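Local coordinates for nucleoporin 53 (Pichia guilliermondii, PDB 3P3D), which probably serves as a structural constituent of the nuclear pore complex, and is represented here by its RNA recognition motif (RRM) domain, at residues 35-40 against 56-61; 31-36 against 67-72. All coordinates share one frame; numbering follows the deposited sequence.

Contact 1. Residues 35-40 against 56-61; sequences EDFEVL and VPIFSG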
loop_
_atom_site.group_PDB
_atom_site.type_symbol
_atom_site.label_atom_id
_atom_site.label_comp_id
_atom_site.label_asym_id
_atom_site.label_seq_id
_atom_site.Cartn_x
_atom_site.Cartn_y
_atom_site.Cartn_z
ATOM N N GLU A 35 -5.613 -0.543 7.882
ATOM C CA GLU A 35 -6.242 -1.729 7.358
ATOM C C GLU A 35 -5.811 -2.936 8.190
ATOM O O GLU A 35 -4.674 -2.980 8.688
ATOM C CB GLU A 35 -5.857 -1.945 5.892
ATOM C CG GLU A 35 -6.517 -1.014 4.894
ATOM C CD GLU A 35 -5.848 0.352 4.759
ATOM O OE1 GLU A 35 -4.790 0.583 5.395
ATOM O OE2 GLU A 35 -6.398 1.212 4.026
ATOM N N ASP A 36 -6.723 -3.904 8.326
ATOM C CA ASP A 36 -6.476 -5.185 9.016
ATOM C C ASP A 36 -6.013 -6.280 8.045
ATOM O O ASP A 36 -6.701 -7.305 7.888
ATOM C CB ASP A 36 -7.748 -5.660 9.751
ATOM C CG ASP A 36 -7.536 -6.979 10.551
ATOM O OD1 ASP A 36 -6.382 -7.292 10.978
ATOM O OD2 ASP A 36 -8.541 -7.712 10.757
ATOM N N PHE A 37 -4.856 -6.086 7.399
ATOM C CA PHE A 37 -4.296 -7.133 6.531
ATOM C C PHE A 37 -3.805 -8.290 7.401
ATOM O O PHE A 37 -3.224 -8.077 8.474
ATOM C CB PHE A 37 -3.143 -6.613 5.655
ATOM C CG PHE A 37 -3.551 -5.547 4.687
ATOM C CD1 PHE A 37 -4.323 -5.852 3.587
ATOM C CD2 PHE A 37 -3.172 -4.231 4.881
ATOM C CE1 PHE A 37 -4.709 -4.864 2.700
ATOM C CE2 PHE A 37 -3.548 -3.247 3.999
ATOM C CZ PHE A 37 -4.317 -3.564 2.906
ATOM N N GLU A 38 -4.044 -9.503 6.920
ATOM C CA GLU A 38 -3.654 -10.717 7.611
ATOM C C GLU A 38 -2.168 -10.724 7.984
ATOM O O GLU A 38 -1.807 -11.101 9.081
ATOM C CB GLU A 38 -3.999 -11.948 6.750
ATOM N N VAL A 39 -1.309 -10.274 7.077
ATOM C CA VAL A 39 0.127 -10.311 7.334
ATOM C C VAL A 39 0.584 -9.318 8.381
ATOM O O VAL A 39 1.699 -9.426 8.844
ATOM C CB VAL A 39 0.949 -10.093 6.046
ATOM C CG1 VAL A 39 0.909 -8.599 5.611
ATOM C CG2 VAL A 39 2.379 -10.624 6.246
ATOM N N LEU A 40 -0.257 -8.353 8.756
ATOM C CA LEU A 40 0.090 -7.398 9.806
ATOM C C LEU A 40 -0.488 -7.752 11.161
ATOM O O LEU A 40 -0.307 -7.005 12.127
ATOM C CB LEU A 40 -0.410 -6.014 9.450
ATOM C CG LEU A 40 0.008 -5.464 8.099
ATOM C CD1 LEU A 40 -0.572 -4.058 7.960
ATOM C CD2 LEU A 40 1.529 -5.490 7.936
ATOM N N VAL A 56 -10.436 1.008 9.061
ATOM C CA VAL A 56 -10.579 1.363 7.657
ATOM C C VAL A 56 -10.786 0.076 6.891
ATOM O O VAL A 56 -10.219 -0.957 7.252
ATOM C CB VAL A 56 -9.365 2.096 7.080
ATOM C CG1 VAL A 56 -9.160 3.414 7.792
ATOM C CG2 VAL A 56 -8.127 1.227 7.159
ATOM N N PRO A 57 -11.603 0.129 5.835
ATOM C CA PRO A 57 -11.862 -1.052 5.027
ATOM C C PRO A 57 -10.808 -1.219 3.950
ATOM O O PRO A 57 -10.231 -0.241 3.484
ATOM C CB PRO A 57 -13.220 -0.745 4.393
ATOM C CG PRO A 57 -13.208 0.769 4.241
ATOM C CD PRO A 57 -12.283 1.326 5.302
ATOM N N ILE A 58 -10.589 -2.463 3.552
ATOM C CA ILE A 58 -9.561 -2.806 2.586
ATOM C C ILE A 58 -10.051 -2.564 1.166
ATOM O O ILE A 58 -11.043 -3.142 0.743
ATOM C CB ILE A 58 -9.157 -4.284 2.736
ATOM C CG1 ILE A 58 -8.521 -4.507 4.113
ATOM C CG2 ILE A 58 -8.230 -4.711 1.609
ATOM C CD1 ILE A 58 -8.181 -5.955 4.413
ATOM N N PHE A 59 -9.355 -1.689 0.449
ATOM C CA PHE A 59 -9.529 -1.535 -0.979
ATOM C C PHE A 59 -8.305 -2.086 -1.673
ATOM O O PHE A 59 -7.188 -1.612 -1.439
ATOM C CB PHE A 59 -9.702 -0.077 -1.351
ATOM C CG PHE A 59 -11.083 0.417 -1.164
ATOM C CD1 PHE A 59 -12.113 -0.069 -1.967
ATOM C CD2 PHE A 59 -11.376 1.360 -0.186
ATOM C CE1 PHE A 59 -13.413 0.372 -1.805
ATOM C CE2 PHE A 59 -12.683 1.820 -0.017
ATOM C CZ PHE A 59 -13.703 1.324 -0.834
ATOM N N SER A 60 -8.512 -3.093 -2.514
ATOM C CA SER A 60 -7.427 -3.690 -3.276
ATOM C C SER A 60 -7.995 -4.419 -4.477
ATOM O O SER A 60 -9.203 -4.636 -4.572
ATOM C CB SER A 60 -6.561 -4.631 -2.420
ATOM O OG SER A 60 -7.244 -5.796 -2.001
ATOM N N GLY A 61 -7.116 -4.748 -5.408
ATOM C CA GLY A 61 -7.475 -5.487 -6.592
ATOM C C GLY A 61 -6.251 -6.276 -6.956
ATOM O O GLY A 61 -5.372 -6.474 -6.118
#
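E35 and V56 meet where two loops come side by side, and no hydrogen bond joins the segments: the contact rests on van der Waals packing. V56 CB is directed at residues 35-40; with CG1 anti to the carbonyl carbon (chi1 -63°), CG2 falls between the backbone N and the carbonyl carbon and is the branch that touches. This methyl comes within 3.2 Å of E35 N, a tight fit. E35 does not run straight out past it. Its CG lies 3.6 Å from V56 CG2, and the bend at chi2 (82°) folds CD back to 3.4 Å from the same methyl. V56 CG2 thus lies against CG and the carboxylate, whose oxygens bond T68.

I58 continues the apolar seam with both of its branches. CG2 packs against F37 CE1 at 3.7 Å, while the extended CG1-CD1 arm (chi2 175°) brings CD1 within 3.9 Å of F37 CD1. The end of that arm also lies 4.0 Å from D36 O, and CG1 is 4.1 Å from E35 CB, so one isoleucine spans three consecutive residues. D36 turns its own carboxylate away, to a salt bridge with R41. Beyond F37 the chain enters a 3-10 turn, in which L40 N bonds to F37 O at 3.0 Å.

Within this Nup53-type RNA recognition motif the contact brings the loop after helix 20-27 against the run leading into edge strand 60-61. The buried F37 ring reaches from the loop to I24 of helix 20-27 and T65 of strand 64-68.

Contact 2. Residues 31-36 against 67-72; sequences GTILED and ITYDNP
L34 N donates to T68 O at 2.8 Å in a fairly straight bond (161°), and E35 answers from the same loop by accepting twice from T68. OE1 takes the T68 N-H at 2.7 Å, with the donor 18° out of the carboxylate plane; OE2 takes the T68 hydroxyl from OG1 in a short 2.5 Å bond. Both oxygens are met on their syn sides, so the two bonds restrain rotation of the buried carboxylate. An alanine in place of E35 would probably leave the T68 amide and hydroxyl without these acceptors and the loop less firmly tied to the strand.

In the RRM fold this is the connection after helix 20-27 crossing the end of strand 64-68, which pairs with strand 9-13 further into the sheet. Next to the polar ties, I33 CD1 packs on I67 CG2 at 3.7 Å, and I33 CG1 lies beside Y69 CE1. That same I67 methyl lies above one face of the Y69 ring, toward its rim, whereas G31 O approaches the ring's edge in its plane, 3.6 Å from CE1. The Y69 hydroxyl is hydrogen-bonded to F27 O. Past the tyrosine, D70 OD2 comes within 3.2 Å of L34 CD2, and T32 O receives a CA-H...O contact from Y69 CA.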
loop_
_atom_site.group_PDB
_atom_site.type_symbol
_atom_site.label_atom_id
_atom_site.label_comp_id
_atom_site.label_asym_id
_atom_site.label_seq_id
_atom_site.Cartn_x
_atom_site.Cartn_y
_atom_site.Cartn_z
ATOM N N GLY A 31 5.150 3.183 8.743
ATOM C CA GLY A 31 4.185 3.578 9.764
ATOM C C GLY A 31 3.237 2.440 10.060
ATOM O O GLY A 31 3.192 1.454 9.334
ATOM N N THR A 32 2.497 2.592 11.145
ATOM C CA THR A 32 1.423 1.683 11.479
ATOM C C THR A 32 0.364 1.719 10.404
ATOM O O THR A 32 -0.066 2.788 10.002
ATOM C CB THR A 32 0.802 2.090 12.816
ATOM O OG1 THR A 32 1.771 1.836 13.841
ATOM C CG2 THR A 32 -0.517 1.271 13.113
ATOM N N ILE A 33 -0.051 0.549 9.928
ATOM C CA ILE A 33 -1.078 0.485 8.904
ATOM C C ILE A 33 -2.467 0.247 9.540
ATOM O O ILE A 33 -2.601 -0.553 10.465
ATOM C CB ILE A 33 -0.708 -0.582 7.841
ATOM C CG1 ILE A 33 0.539 -0.105 7.064
ATOM C CG2 ILE A 33 -1.886 -0.822 6.891
ATOM C CD1 ILE A 33 1.122 -1.114 6.105
ATOM N N LEU A 34 -3.485 0.947 9.051
ATOM C CA LEU A 34 -4.834 0.903 9.681
ATOM C C LEU A 34 -5.691 -0.251 9.175
ATOM O O LEU A 34 -6.414 -0.863 9.948
ATOM C CB LEU A 34 -5.619 2.203 9.473
ATOM C CG LEU A 34 -5.178 3.453 10.233
ATOM C CD1 LEU A 34 -6.306 4.459 10.129
ATOM C CD2 LEU A 34 -4.846 3.195 11.701
ATOM N N GLU A 35 -5.613 -0.543 7.882
ATOM C CA GLU A 35 -6.242 -1.729 7.358
ATOM C C GLU A 35 -5.811 -2.936 8.190
ATOM O O GLU A 35 -4.674 -2.980 8.688
ATOM C CB GLU A 35 -5.857 -1.945 5.892
ATOM C CG GLU A 35 -6.517 -1.014 4.894
ATOM C CD GLU A 35 -5.848 0.352 4.759
ATOM O OE1 GLU A 35 -4.790 0.583 5.395
ATOM O OE2 GLU A 35 -6.398 1.212 4.026
ATOM N N ASP A 36 -6.723 -3.904 8.326
ATOM C CA ASP A 36 -6.476 -5.185 9.016
ATOM C C ASP A 36 -6.013 -6.280 8.045
ATOM O O ASP A 36 -6.701 -7.305 7.888
ATOM C CB ASP A 36 -7.748 -5.660 9.751
ATOM C CG ASP A 36 -7.536 -6.979 10.551
ATOM O OD1 ASP A 36 -6.382 -7.292 10.978
ATOM O OD2 ASP A 36 -8.541 -7.712 10.757
ATOM N N ILE A 67 -3.330 1.604 1.123
ATOM C CA ILE A 67 -2.751 1.446 2.461
ATOM C C ILE A 67 -2.954 2.763 3.183
ATOM O O ILE A 67 -2.687 3.800 2.629
ATOM C CB ILE A 67 -1.226 1.186 2.391
ATOM C CG1 ILE A 67 -0.907 -0.073 1.583
ATOM C CG2 ILE A 67 -0.625 1.129 3.770
ATOM C CD1 ILE A 67 0.599 -0.373 1.561
ATOM N N THR A 68 -3.393 2.721 4.427
ATOM C CA THR A 68 -3.717 3.923 5.146
ATOM C C THR A 68 -2.914 3.920 6.429
ATOM O O THR A 68 -2.970 2.953 7.195
ATOM C CB THR A 68 -5.244 3.984 5.430
ATOM O OG1 THR A 68 -5.939 3.697 4.211
ATOM C CG2 THR A 68 -5.696 5.386 5.946
ATOM N N TYR A 69 -2.171 5.008 6.649
ATOM C CA TYR A 69 -1.385 5.219 7.853
ATOM C C TYR A 69 -2.112 6.114 8.915
ATOM O O TYR A 69 -3.191 6.596 8.643
ATOM C CB TYR A 69 -0.058 5.870 7.437
ATOM C CG TYR A 69 0.799 4.997 6.551
ATOM C CD1 TYR A 69 1.564 3.961 7.089
ATOM C CD2 TYR A 69 0.856 5.207 5.170
ATOM C CE1 TYR A 69 2.363 3.161 6.276
ATOM C CE2 TYR A 69 1.665 4.423 4.362
ATOM C CZ TYR A 69 2.407 3.399 4.923
ATOM O OH TYR A 69 3.165 2.593 4.105
ATOM N N ASP A 70 -1.508 6.304 10.104
ATOM C CA ASP A 70 -2.016 7.189 11.206
ATOM C C ASP A 70 -1.725 8.669 11.022
ATOM O O ASP A 70 -2.254 9.497 11.806
ATOM C CB ASP A 70 -1.276 6.958 12.534
ATOM C CG ASP A 70 -1.392 5.583 13.048
ATOM O OD1 ASP A 70 -0.671 5.267 14.044
ATOM O OD2 ASP A 70 -2.202 4.827 12.464
ATOM N N ASN A 71 -0.795 9.010 10.126
ATOM C CA ASN A 71 -0.211 10.353 10.154
ATOM C C ASN A 71 0.318 10.786 8.804
ATOM O O ASN A 71 0.566 9.949 7.962
ATOM C CB ASN A 71 0.883 10.421 11.223
ATOM C CG ASN A 71 2.137 9.689 10.830
ATOM O OD1 ASN A 71 3.096 10.290 10.355
ATOM N ND2 ASN A 71 2.141 8.395 11.022
ATOM N N PRO A 72 0.449 12.096 8.573
ATOM C CA PRO A 72 0.925 12.546 7.261
ATOM C C PRO A 72 2.347 12.136 6.942
ATOM O O PRO A 72 2.648 11.831 5.788
ATOM C CB PRO A 72 0.830 14.079 7.337
ATOM C CG PRO A 72 -0.174 14.350 8.356
ATOM C CD PRO A 72 -0.152 13.196 9.341
#

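The centres of contacts 1 and 2 are about 10 Å apart, and both start from the loop that follows helix 20-27. Residues 31-36 come first and run into 35-40, with E35 and D36 common to the two; the partners follow as 56-61 and then 67-72. Those partners bring in strands 60-61 and 64-68, successive in the chain and antiparallel neighbours in the sheet. The contacts also touch directly: L40 CD1 lies 3.5 Å from I33 CB, and V56 CG2 packs on the backbone of L34. A single irregular loop thus runs past strands 60-61 and 64-68 at one edge of the RRM sheet, tied by hydrogen bonds at contact 2 and by apolar packing at contact 1.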